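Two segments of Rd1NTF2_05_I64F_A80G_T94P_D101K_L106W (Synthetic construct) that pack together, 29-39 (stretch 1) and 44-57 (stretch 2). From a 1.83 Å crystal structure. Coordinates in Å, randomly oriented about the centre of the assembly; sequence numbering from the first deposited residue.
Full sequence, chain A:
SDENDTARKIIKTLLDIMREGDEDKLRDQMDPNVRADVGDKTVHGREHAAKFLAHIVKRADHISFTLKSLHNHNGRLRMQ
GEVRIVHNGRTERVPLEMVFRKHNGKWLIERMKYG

Stretch 1 29-39: QMDPNVRADVG
Stretch 2 44-57: HGREHAAKFLAHIV

A helix packs closely on a β-strand when small residues let the backbones approach and larger ones fill the space left over, and these two segments are a compact example. The extended stretch through Arg 35, Ala 36 and Asp 37 to Val 38 has, counted from Val 34, phi from -53° to -123° and psi from 101° to 146°. The helix that begins at Arg 46, phi/psi near -62/-47 through Ile 56, runs along it in broadly the same direction, at 35°, with axes 8.1 Å apart at closest approach. Together the stretches bury 663 Å².

The register is set at the helix start. Asp 31 to Val 34 forms a type I turn, with Val 34 N 3.1 Å from Asp 31 O and Asp 31 OD2 (chi1 t) accepting from Asn 33 N at 2.9 Å. Beyond the corner, Arg 35 pairs with His 44 as an antiparallel, non-hydrogen-bonded bridge, CA to CA 4.8 Å; their side chains share a face, Arg 35 CG (Arg 35 t, t, t) lying 4.0 Å from His 44 CE1 (His 44 chi1 m, chi2 -89°). Gly 45 N donates to Val 34 O at 2.9 Å, and Arg 46 N to Pro 32 O at 3.2 Å. Gly 45 is the N-cap residue, and its phi/psi of 98/147 would jam a CB against the preceding carbonyl. Its bare CA sits 3.5 Å from Pro 32 O in a CA-H...O contact. One water joins Asn 33 O and His 44 ND1, 2.8 Å from each.

In the middle the side chains are small. Ala 36 and Ala 49 point toward each other, CB to CB 4.3 Å, their CA atoms 6.3 Å apart. Val 34 (chi1 p) brings CG1 to 3.9 Å from Ala 49 CB.

Longer side chains fill the space around this small pair. Met 30, buried and nearly extended beyond its chi1 (m, t, t), reaches along the helix: its SD is 3.9 Å from Ala 50 CB, and its CE is 3.9 Å from Ala 49 CB and 3.8 Å from Leu 53 CD1. Small alanines leave room for the thioether, whose slender, unbranched chain suits such a groove. Farther along, Val 38 (chi1 t) is a second bump, its CG2 set among Phe 52, Leu 53 and Ile 56: it meets the edge of the Phe 52 ring (chi1 t, chi2 73°) at CE2, 3.4 Å away, with Leu 53 CD2 (Leu 53 m, t) at 3.9 Å and Ile 56 CD1 (Ile 56 p, t) at 4.3 Å.

Arg 46 (chi1 t, chi2 -136° between wells, chi3 m, chi4 -85°) covers the other end. Its aliphatic CG lies 3.7 Å from Met 30 CB, while its guanidinium lays one face over Pro 32 CA, with Arg 46 NH2 3.6 Å from Pro 32 CG.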

# COMPACT_ATOMS: atom_id res chain seq x y z
N GLN A 29 0.54 -8.40 -5.10
CA GLN A 29 1.50 -7.59 -4.38
C GLN A 29 1.57 -7.93 -2.90
O GLN A 29 2.44 -7.38 -2.21
CB GLN A 29 1.12 -6.12 -4.57
CG GLN A 29 1.10 -5.65 -6.00
CD GLN A 29 2.43 -5.82 -6.71
OE1 GLN A 29 3.49 -5.60 -6.12
NE2 GLN A 29 2.39 -6.23 -7.97
N MET A 30 0.71 -8.83 -2.42
CA MET A 30 0.54 -9.08 -1.00
C MET A 30 1.16 -10.38 -0.54
O MET A 30 1.10 -11.40 -1.25
CB MET A 30 -0.95 -9.10 -0.66
CG MET A 30 -1.59 -7.71 -0.77
SD MET A 30 -3.32 -7.83 -0.62
CE MET A 30 -3.71 -6.09 -0.35
N ASP A 31 1.72 -10.37 0.67
CA ASP A 31 2.07 -11.61 1.35
C ASP A 31 0.79 -12.44 1.53
O ASP A 31 -0.30 -11.88 1.66
CB ASP A 31 2.69 -11.32 2.71
CG ASP A 31 3.33 -12.53 3.34
OD1 ASP A 31 4.51 -12.78 3.07
OD2 ASP A 31 2.68 -13.22 4.15
N PRO A 32 0.89 -13.78 1.51
CA PRO A 32 -0.32 -14.58 1.76
C PRO A 32 -0.96 -14.27 3.10
O PRO A 32 -2.19 -14.32 3.22
CB PRO A 32 0.17 -16.05 1.68
CG PRO A 32 1.38 -16.01 0.86
CD PRO A 32 2.03 -14.64 1.11
N ASN A 33 -0.16 -13.95 4.11
CA ASN A 33 -0.68 -13.61 5.43
C ASN A 33 -0.63 -12.10 5.71
O ASN A 33 -0.48 -11.71 6.87
CB ASN A 33 0.10 -14.37 6.50
CG ASN A 33 -0.29 -15.83 6.54
OD1 ASN A 33 -1.45 -16.16 6.49
ND2 ASN A 33 0.70 -16.71 6.59
N VAL A 34 -0.78 -11.27 4.69
CA VAL A 34 -0.79 -9.81 4.85
C VAL A 34 -1.83 -9.47 5.91
O VAL A 34 -2.86 -10.13 6.03
CB VAL A 34 -1.11 -9.11 3.52
CG1 VAL A 34 -2.43 -9.56 3.01
CG2 VAL A 34 -1.09 -7.55 3.68
N ARG A 35 -1.56 -8.42 6.67
CA ARG A 35 -2.53 -7.89 7.62
C ARG A 35 -2.78 -6.43 7.26
O ARG A 35 -1.83 -5.68 7.07
CB ARG A 35 -1.99 -7.98 9.04
CG ARG A 35 -2.90 -7.35 10.05
CD ARG A 35 -2.21 -7.24 11.37
NE ARG A 35 -3.17 -6.89 12.40
CZ ARG A 35 -2.85 -6.66 13.67
NH1 ARG A 35 -1.59 -6.75 14.06
NH2 ARG A 35 -3.81 -6.35 14.53
N ALA A 36 -4.04 -6.04 7.13
CA ALA A 36 -4.40 -4.68 6.77
C ALA A 36 -5.30 -4.11 7.85
O ALA A 36 -6.37 -4.65 8.13
CB ALA A 36 -5.09 -4.62 5.40
N ASP A 37 -4.87 -3.00 8.44
CA ASP A 37 -5.67 -2.25 9.41
C ASP A 37 -6.07 -0.94 8.74
O ASP A 37 -5.22 -0.08 8.49
CB ASP A 37 -4.89 -2.02 10.70
CG ASP A 37 -4.50 -3.31 11.38
OD1 ASP A 37 -5.36 -4.20 11.50
OD2 ASP A 37 -3.32 -3.47 11.77
N VAL A 38 -7.35 -0.81 8.39
CA VAL A 38 -7.93 0.45 7.93
C VAL A 38 -8.74 0.97 9.10
O VAL A 38 -9.87 0.51 9.33
CB VAL A 38 -8.79 0.27 6.68
CG1 VAL A 38 -9.35 1.62 6.22
CG2 VAL A 38 -7.99 -0.40 5.56
N GLY A 39 -8.20 1.93 9.84
CA GLY A 39 -8.91 2.41 11.00
C GLY A 39 -9.04 1.33 12.05
O GLY A 39 -8.05 0.70 12.45
N HIS A 44 -7.38 -9.95 7.44
CA HIS A 44 -6.26 -10.89 7.38
C HIS A 44 -6.29 -11.67 6.08
O HIS A 44 -7.36 -12.07 5.62
CB HIS A 44 -6.30 -11.89 8.54
CG HIS A 44 -5.87 -11.30 9.84
ND1 HIS A 44 -4.56 -11.31 10.25
CD2 HIS A 44 -6.57 -10.70 10.82
CE1 HIS A 44 -4.47 -10.74 11.44
NE2 HIS A 44 -5.68 -10.36 11.81
N GLY A 45 -5.14 -11.82 5.46
CA GLY A 45 -5.04 -12.69 4.28
C GLY A 45 -5.10 -11.88 2.99
O GLY A 45 -5.84 -10.91 2.83
N ARG A 46 -4.37 -12.40 2.00
CA ARG A 46 -4.23 -11.77 0.70
C ARG A 46 -5.58 -11.59 0.01
O ARG A 46 -5.91 -10.51 -0.47
CB ARG A 46 -3.28 -12.63 -0.14
CG ARG A 46 -2.93 -12.11 -1.49
CD ARG A 46 -2.99 -13.22 -2.52
NE ARG A 46 -2.14 -14.38 -2.26
CZ ARG A 46 -0.86 -14.47 -2.60
NH1 ARG A 46 -0.25 -13.44 -3.18
NH2 ARG A 46 -0.18 -15.58 -2.34
N GLU A 47 -6.39 -12.64 -0.04
CA GLU A 47 -7.65 -12.56 -0.77
C GLU A 47 -8.60 -11.54 -0.13
O GLU A 47 -9.19 -10.71 -0.83
CB GLU A 47 -8.29 -13.95 -0.85
CG GLU A 47 -9.68 -13.96 -1.45
CD GLU A 47 -10.74 -13.62 -0.42
OE1 GLU A 47 -10.58 -14.02 0.75
OE2 GLU A 47 -11.72 -12.92 -0.78
N HIS A 48 -8.75 -11.59 1.19
CA HIS A 48 -9.64 -10.64 1.86
C HIS A 48 -9.12 -9.21 1.75
O HIS A 48 -9.88 -8.29 1.46
CB HIS A 48 -9.82 -11.01 3.33
CG HIS A 48 -10.43 -12.36 3.54
ND1 HIS A 48 -9.67 -13.49 3.76
CD2 HIS A 48 -11.72 -12.76 3.55
CE1 HIS A 48 -10.47 -14.53 3.90
NE2 HIS A 48 -11.72 -14.12 3.78
N ALA A 49 -7.82 -9.02 1.98
CA ALA A 49 -7.25 -7.67 2.01
C ALA A 49 -7.35 -7.00 0.65
O ALA A 49 -7.68 -5.81 0.55
CB ALA A 49 -5.79 -7.73 2.46
N ALA A 50 -6.99 -7.72 -0.41
CA ALA A 50 -7.06 -7.15 -1.75
C ALA A 50 -8.48 -6.74 -2.10
O ALA A 50 -8.72 -5.61 -2.53
CB ALA A 50 -6.54 -8.16 -2.78
N LYS A 51 -9.44 -7.65 -1.94
CA LYS A 51 -10.84 -7.30 -2.15
C LYS A 51 -11.20 -6.04 -1.37
O LYS A 51 -11.77 -5.10 -1.92
CB LYS A 51 -11.74 -8.46 -1.74
CG LYS A 51 -13.23 -8.21 -1.94
CD LYS A 51 -14.05 -9.33 -1.33
N PHE A 52 -10.90 -6.02 -0.07
CA PHE A 52 -11.36 -4.93 0.76
C PHE A 52 -10.73 -3.62 0.33
O PHE A 52 -11.43 -2.62 0.13
CB PHE A 52 -11.05 -5.23 2.23
CG PHE A 52 -11.37 -4.10 3.14
CD1 PHE A 52 -12.69 -3.78 3.45
CD2 PHE A 52 -10.36 -3.36 3.70
CE1 PHE A 52 -12.97 -2.73 4.30
CE2 PHE A 52 -10.64 -2.30 4.54
CZ PHE A 52 -11.95 -1.99 4.85
N LEU A 53 -9.41 -3.61 0.13
CA LEU A 53 -8.73 -2.40 -0.30
C LEU A 53 -9.20 -1.94 -1.68
O LEU A 53 -9.48 -0.76 -1.89
CB LEU A 53 -7.22 -2.61 -0.30
CG LEU A 53 -6.64 -2.74 1.10
CD1 LEU A 53 -5.11 -2.88 1.05
CD2 LEU A 53 -7.03 -1.56 1.98
N ALA A 54 -9.29 -2.87 -2.63
CA ALA A 54 -9.68 -2.49 -3.98
C ALA A 54 -11.04 -1.80 -4.00
O ALA A 54 -11.26 -0.85 -4.76
CB ALA A 54 -9.72 -3.72 -4.89
N HIS A 55 -11.98 -2.29 -3.19
CA HIS A 55 -13.32 -1.69 -3.17
C HIS A 55 -13.27 -0.26 -2.64
O HIS A 55 -13.80 0.67 -3.27
CB HIS A 55 -14.26 -2.56 -2.34
CG HIS A 55 -15.67 -2.06 -2.28
ND1 HIS A 55 -16.33 -1.86 -1.09
CD2 HIS A 55 -16.55 -1.74 -3.26
CE1 HIS A 55 -17.55 -1.42 -1.33
NE2 HIS A 55 -17.71 -1.34 -2.63
N ILE A 56 -12.62 -0.05 -1.49
CA ILE A 56 -12.65 1.26 -0.84
C ILE A 56 -11.94 2.30 -1.71
O ILE A 56 -12.33 3.47 -1.74
CB ILE A 56 -12.03 1.18 0.56
CG1 ILE A 56 -10.59 0.71 0.47
CG2 ILE A 56 -12.81 0.23 1.44
CD1 ILE A 56 -9.88 0.67 1.81
N VAL A 57 -10.86 1.91 -2.39
CA VAL A 57 -10.13 2.86 -3.24
C VAL A 57 -11.00 3.45 -4.34
O VAL A 57 -10.66 4.51 -4.90
CB VAL A 57 -8.89 2.16 -3.85
CG1 VAL A 57 -8.18 3.08 -4.84
CG2 VAL A 57 -7.95 1.72 -2.75
O HOH W 1 -2.39 -12.26 8.79